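Local atomic coordinates of rhodanese domain-containing protein (Thermoplasma volcanium GSS1, PDB entry 3GK5), a protein that is of unknown function but contains a rhodanese-like domain, the fold of sulfurtransferases, and may take part in sulfur transfer. Residues 57-62 and 81-86; 18-23 and 32-37. All coordinates share one frame; numbering follows the deposited sequence.

Contact 1. Residues 57-62 and 81-86; sequences KYAVIC and NIVDVE
Tyr58, Ala59 and Val60 pair with Ile82, Val83 and Asp84 as adjacent parallel strands, joined through helix 66-76 in a beta-alpha-beta unit of the rhodanese-like domain. The short strand axes approach to 4.6 Å, and their N-to-C directions make an angle of 33°. Backbone bonds alternate as parallel pairing requires: Tyr58 N to Asn81 O, Val83 N to Tyr58 O, Val60 N to Val83 O at 2.8 Å with 166° at the hydrogen, and Val85 N to Val60 O at 3.0 Å. Among apolar contacts, Val60 and Ile82 lie side by side on the face that Val72 of helix 66-76 covers, with Val60 CG2 4.1 Å from Ile82 CB. On the other face Ala59 CB meets Val83 CG2 and Val85 CG2, each at 4.0 Å. Lys57 CG stands anti to the backbone N (chi1 178°); the chain then bends at chi2, chi3 and chi4 to cross Val83 at about a right angle, its NZ 3.7 Å from Val83 CG1 and hydrogen-bonded to Tyr18 OH. An alanine at Lys57 would probably leave Tyr18 OH without that partner. Hydrogen bonds hold both oxygens of buried Asp84, OD1 with Ser68 OG and OD2 with Tyr3 OH. Beyond the last backbone pair, a water donates to Val85 O at 2.8 Å.

Contact 2. Residues 18-23 and 32-37; sequences YTVLDV and GSIANS
Val20 and Ser37 meet where a type II beta turn, Ile34 to Ser37, brings the chain back against strand 19-22 after helix 26-29. This is the return leg of the beta-alpha-beta crossover to strand 38-39 in the rhodanese-like domain. The side chains of Val20, Ile34 and Ser37 meet mainly through carbon atoms. Ser37 CB lies 3.4 Å from both CB and CG1 of Val20, while Val20 CG2 touches Ile34 CG2 at 3.9 Å, the two side chains crossing at about a right angle. No direct hydrogen bond spans the segments; the nearest polar approach is a CA-H...O contact, Ser37 CA to Val20 O at 3.1 Å, its 122° angle at the hydrogen indicating a poorly directed one. Within the turn Ile34 O is gripped twice, by Ser37 N at 3.2 Å and by Ser37 OG at 3.0 Å, the hydroxyl approaching in the carbonyl plane. With chi1 at 76°, Ser37 OG sits between its own backbone N and carbonyl carbon, from where it can donate to Ile34 O and accept from a water. Solvent supplies the polar bridge: that water accepts from Ile34 N and donates to Asp22 OD1, which also forms a salt bridge with Arg24. Its other donated bond goes to Ser37 OG, at 3.0 Å.

From the N terminus, the chain runs through strand 5-6 and helix 8-13 into strand 19-22 and helix 26-29, and contact 2 closes that last excursion when residues 32-37 return, as the loop just ahead of strand 38-39. After helix 42-48 the chain enters strand 58-61, and contact 1 closes the second excursion, over helix 66-76, at strand 82-85. The two loops follow in series, neither nested nor crossed. Both reach one parallel sheet, ordered 5-6, 82-85, 58-61, 19-22, 38-39. The seam between strands 58-61 and 19-22 supplies the geometric evidence: Ala59 O to Leu21 N, 2.8 Å, and Ile61 N to Leu21 O, 2.9 Å, are probable hydrogen bonds.

Contact 1. Residues 57-62 and 81-86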
loop_
_atom_site.group_PDB
_atom_site.type_symbol
_atom_site.label_atom_id
_atom_site.label_comp_id
_atom_site.label_asym_id
_atom_site.label_seq_id
_atom_site.Cartn_x
_atom_site.Cartn_y
_atom_site.Cartn_z
ATOM N N LYS A 57 -6.935 8.533 2.965
ATOM C CA LYS A 57 -6.530 8.314 1.580
ATOM C C LYS A 57 -5.442 7.249 1.637
ATOM O O LYS A 57 -4.320 7.522 2.053
ATOM C CB LYS A 57 -5.965 9.611 1.002
ATOM C CG LYS A 57 -5.453 9.526 -0.427
ATOM C CD LYS A 57 -6.587 9.584 -1.432
ATOM C CE LYS A 57 -6.252 10.505 -2.615
ATOM N NZ LYS A 57 -5.224 9.942 -3.549
ATOM N N TYR A 58 -5.775 6.033 1.226
ATOM C CA TYR A 58 -4.811 4.944 1.269
ATOM C C TYR A 58 -4.034 4.704 -0.017
ATOM O O TYR A 58 -4.552 4.877 -1.122
ATOM C CB TYR A 58 -5.506 3.639 1.670
ATOM C CG TYR A 58 -6.047 3.625 3.083
ATOM C CD1 TYR A 58 -7.399 3.881 3.345
ATOM C CD2 TYR A 58 -5.212 3.335 4.160
ATOM C CE1 TYR A 58 -7.899 3.839 4.647
ATOM C CE2 TYR A 58 -5.698 3.292 5.459
ATOM C CZ TYR A 58 -7.033 3.543 5.698
ATOM O OH TYR A 58 -7.493 3.499 6.990
ATOM N N ALA A 59 -2.780 4.303 0.152
ATOM C CA ALA A 59 -1.898 3.978 -0.960
ATOM C C ALA A 59 -1.554 2.496 -0.768
ATOM O O ALA A 59 -0.775 2.135 0.121
ATOM C CB ALA A 59 -0.628 4.852 -0.908
ATOM N N VAL A 60 -2.147 1.639 -1.592
ATOM C CA VAL A 60 -1.932 0.199 -1.476
ATOM C C VAL A 60 -0.677 -0.233 -2.188
ATOM O O VAL A 60 -0.542 -0.072 -3.400
ATOM C CB VAL A 60 -3.104 -0.601 -2.056
ATOM C CG1 VAL A 60 -3.016 -2.039 -1.588
ATOM C CG2 VAL A 60 -4.407 0.027 -1.651
ATOM N N ILE A 61 0.242 -0.798 -1.423
ATOM C CA ILE A 61 1.492 -1.216 -1.996
ATOM C C ILE A 61 1.667 -2.712 -1.960
ATOM O O ILE A 61 1.140 -3.407 -1.099
ATOM C CB ILE A 61 2.661 -0.554 -1.280
ATOM C CG1 ILE A 61 3.927 -0.676 -2.140
ATOM C CG2 ILE A 61 2.840 -1.186 0.078
ATOM C CD1 ILE A 61 4.869 0.528 -2.012
ATOM N N CYS A 62 2.441 -3.197 -2.907
ATOM C CA CYS A 62 2.684 -4.614 -3.034
ATOM C C CYS A 62 4.175 -4.843 -3.307
ATOM O O CYS A 62 4.949 -3.893 -3.317
ATOM C CB CYS A 62 1.823 -5.100 -4.186
ATOM S SG CYS A 62 1.982 -6.772 -4.519
ATOM N N ASN A 81 -11.381 5.419 -0.217
ATOM C CA ASN A 81 -10.506 6.276 -0.987
ATOM C C ASN A 81 -9.099 5.668 -0.961
ATOM O O ASN A 81 -8.279 6.020 -0.108
ATOM C CB ASN A 81 -10.516 7.671 -0.372
ATOM C CG ASN A 81 -9.669 8.644 -1.135
ATOM O OD1 ASN A 81 -9.406 8.452 -2.322
ATOM N ND2 ASN A 81 -9.245 9.711 -0.466
ATOM N N ILE A 82 -8.846 4.735 -1.884
ATOM C CA ILE A 82 -7.548 4.068 -1.986
ATOM C C ILE A 82 -7.003 4.147 -3.403
ATOM O O ILE A 82 -7.758 4.289 -4.359
ATOM C CB ILE A 82 -7.611 2.561 -1.590
ATOM C CG1 ILE A 82 -8.046 1.707 -2.784
ATOM C CG2 ILE A 82 -8.564 2.362 -0.416
ATOM C CD1 ILE A 82 -9.452 1.963 -3.274
ATOM N N VAL A 83 -5.684 4.048 -3.526
ATOM C CA VAL A 83 -5.012 4.101 -4.816
ATOM C C VAL A 83 -3.978 2.981 -4.877
ATOM O O VAL A 83 -3.511 2.521 -3.842
ATOM C CB VAL A 83 -4.291 5.435 -4.986
ATOM C CG1 VAL A 83 -5.300 6.577 -4.999
ATOM C CG2 VAL A 83 -3.304 5.614 -3.847
ATOM N N ASP A 84 -3.623 2.546 -6.082
ATOM C CA ASP A 84 -2.637 1.476 -6.261
ATOM C C ASP A 84 -1.262 2.099 -6.519
ATOM O O ASP A 84 -1.155 3.085 -7.249
ATOM C CB ASP A 84 -3.055 0.578 -7.441
ATOM C CG ASP A 84 -2.126 -0.609 -7.649
ATOM O OD1 ASP A 84 -1.741 -1.251 -6.647
ATOM O OD2 ASP A 84 -1.793 -0.919 -8.820
ATOM N N VAL A 85 -0.220 1.541 -5.910
ATOM C CA VAL A 85 1.133 2.061 -6.102
ATOM C C VAL A 85 1.873 1.272 -7.189
ATOM O O VAL A 85 2.167 0.080 -7.034
ATOM C CB VAL A 85 1.966 1.995 -4.793
ATOM C CG1 VAL A 85 3.356 2.566 -5.032
ATOM C CG2 VAL A 85 1.270 2.743 -3.679
ATOM N N GLU A 86 2.187 1.957 -8.283
ATOM C CA GLU A 86 2.873 1.349 -9.419
ATOM C C GLU A 86 4.269 0.816 -9.112
ATOM O O GLU A 86 5.081 1.497 -8.491
ATOM C CB GLU A 86 2.956 2.374 -10.551
ATOM C CG GLU A 86 1.608 3.000 -10.871
ATOM C CD GLU A 86 1.715 4.303 -11.638
ATOM O OE1 GLU A 86 0.652 4.889 -11.948
ATOM O OE2 GLU A 86 2.854 4.741 -11.926
HETATM O O HOH W 1 1.969 -2.056 -5.297
#

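Contact 2. Residues 18-23 and 32-37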
loop_
_atom_site.group_PDB
_atom_site.type_symbol
_atom_site.label_atom_id
_atom_site.label_comp_id
_atom_site.label_asym_id
_atom_site.label_seq_id
_atom_site.Cartn_x
_atom_site.Cartn_y
_atom_site.Cartn_z
ATOM N N TYR A 18 -1.028 10.492 2.415
ATOM C CA TYR A 18 -1.473 9.107 2.314
ATOM C C TYR A 18 -1.126 8.295 3.537
ATOM O O TYR A 18 -0.324 8.708 4.374
ATOM C CB TYR A 18 -0.852 8.397 1.107
ATOM C CG TYR A 18 -1.257 8.951 -0.233
ATOM C CD1 TYR A 18 -0.643 10.089 -0.752
ATOM C CD2 TYR A 18 -2.257 8.329 -0.989
ATOM C CE1 TYR A 18 -1.014 10.595 -1.992
ATOM C CE2 TYR A 18 -2.637 8.824 -2.230
ATOM C CZ TYR A 18 -2.012 9.958 -2.726
ATOM O OH TYR A 18 -2.402 10.466 -3.942
ATOM N N THR A 19 -1.746 7.124 3.606
ATOM C CA THR A 19 -1.534 6.158 4.669
ATOM C C THR A 19 -1.256 4.871 3.921
ATOM O O THR A 19 -2.171 4.207 3.472
ATOM C CB THR A 19 -2.790 5.959 5.516
ATOM O OG1 THR A 19 -3.084 7.163 6.233
ATOM C CG2 THR A 19 -2.584 4.806 6.498
ATOM N N VAL A 20 0.017 4.537 3.777
ATOM C CA VAL A 20 0.424 3.345 3.052
ATOM C C VAL A 20 -0.151 2.055 3.625
ATOM O O VAL A 20 0.015 1.777 4.814
ATOM C CB VAL A 20 1.955 3.222 3.042
ATOM C CG1 VAL A 20 2.372 2.028 2.230
ATOM C CG2 VAL A 20 2.572 4.494 2.495
ATOM N N LEU A 21 -0.821 1.272 2.780
ATOM C CA LEU A 21 -1.378 -0.016 3.203
ATOM C C LEU A 21 -0.533 -1.097 2.533
ATOM O O LEU A 21 -0.566 -1.248 1.309
ATOM C CB LEU A 21 -2.824 -0.175 2.738
ATOM C CG LEU A 21 -3.787 -1.016 3.582
ATOM C CD1 LEU A 21 -4.903 -1.520 2.676
ATOM C CD2 LEU A 21 -3.092 -2.184 4.246
ATOM N N ASP A 22 0.215 -1.853 3.331
ATOM C CA ASP A 22 1.075 -2.907 2.793
ATOM C C ASP A 22 0.329 -4.228 2.878
ATOM O O ASP A 22 0.093 -4.742 3.969
ATOM C CB ASP A 22 2.384 -2.964 3.589
ATOM C CG ASP A 22 3.421 -3.842 2.940
ATOM O OD1 ASP A 22 4.615 -3.468 3.009
ATOM O OD2 ASP A 22 3.061 -4.905 2.373
ATOM N N VAL A 23 -0.036 -4.773 1.718
ATOM C CA VAL A 23 -0.799 -6.016 1.642
ATOM C C VAL A 23 0.022 -7.278 1.429
ATOM O O VAL A 23 -0.513 -8.327 1.072
ATOM C CB VAL A 23 -1.845 -5.920 0.538
ATOM C CG1 VAL A 23 -2.705 -4.684 0.771
ATOM C CG2 VAL A 23 -1.158 -5.851 -0.810
ATOM N N GLY A 32 12.152 -4.591 4.731
ATOM C CA GLY A 32 11.987 -3.182 4.430
ATOM C C GLY A 32 10.556 -2.813 4.109
ATOM O O GLY A 32 9.863 -3.541 3.395
ATOM N N SER A 33 10.107 -1.685 4.645
ATOM C CA SER A 33 8.752 -1.224 4.395
ATOM C C SER A 33 8.671 0.280 4.548
ATOM O O SER A 33 9.507 0.891 5.203
ATOM C CB SER A 33 7.774 -1.885 5.362
ATOM O OG SER A 33 7.965 -1.403 6.675
ATOM N N ILE A 34 7.672 0.884 3.923
ATOM C CA ILE A 34 7.510 2.319 4.028
ATOM C C ILE A 34 7.036 2.612 5.434
ATOM O O ILE A 34 6.205 1.891 5.985
ATOM C CB ILE A 34 6.494 2.838 3.019
ATOM C CG1 ILE A 34 6.920 2.402 1.613
ATOM C CG2 ILE A 34 6.402 4.355 3.120
ATOM C CD1 ILE A 34 5.980 2.839 0.532
ATOM N N ALA A 35 7.576 3.675 6.008
ATOM C CA ALA A 35 7.253 4.073 7.369
ATOM C C ALA A 35 5.776 4.289 7.650
ATOM O O ALA A 35 5.039 4.857 6.837
ATOM C CB ALA A 35 8.033 5.335 7.727
ATOM N N ASN A 36 5.372 3.845 8.839
ATOM C CA ASN A 36 4.002 3.963 9.322
ATOM C C ASN A 36 2.977 3.271 8.430
ATOM O O ASN A 36 1.783 3.540 8.535
ATOM C CB ASN A 36 3.623 5.441 9.486
ATOM C CG ASN A 36 4.604 6.206 10.364
ATOM O OD1 ASN A 36 4.941 5.772 11.472
ATOM N ND2 ASN A 36 5.057 7.354 9.876
ATOM N N SER A 37 3.429 2.385 7.551
ATOM C CA SER A 37 2.487 1.691 6.687
ATOM C C SER A 37 1.818 0.559 7.474
ATOM O O SER A 37 2.495 -0.241 8.121
ATOM C CB SER A 37 3.196 1.132 5.440
ATOM O OG SER A 37 3.954 -0.031 5.728
HETATM O O HOH W 2 5.087 -0.730 3.067
#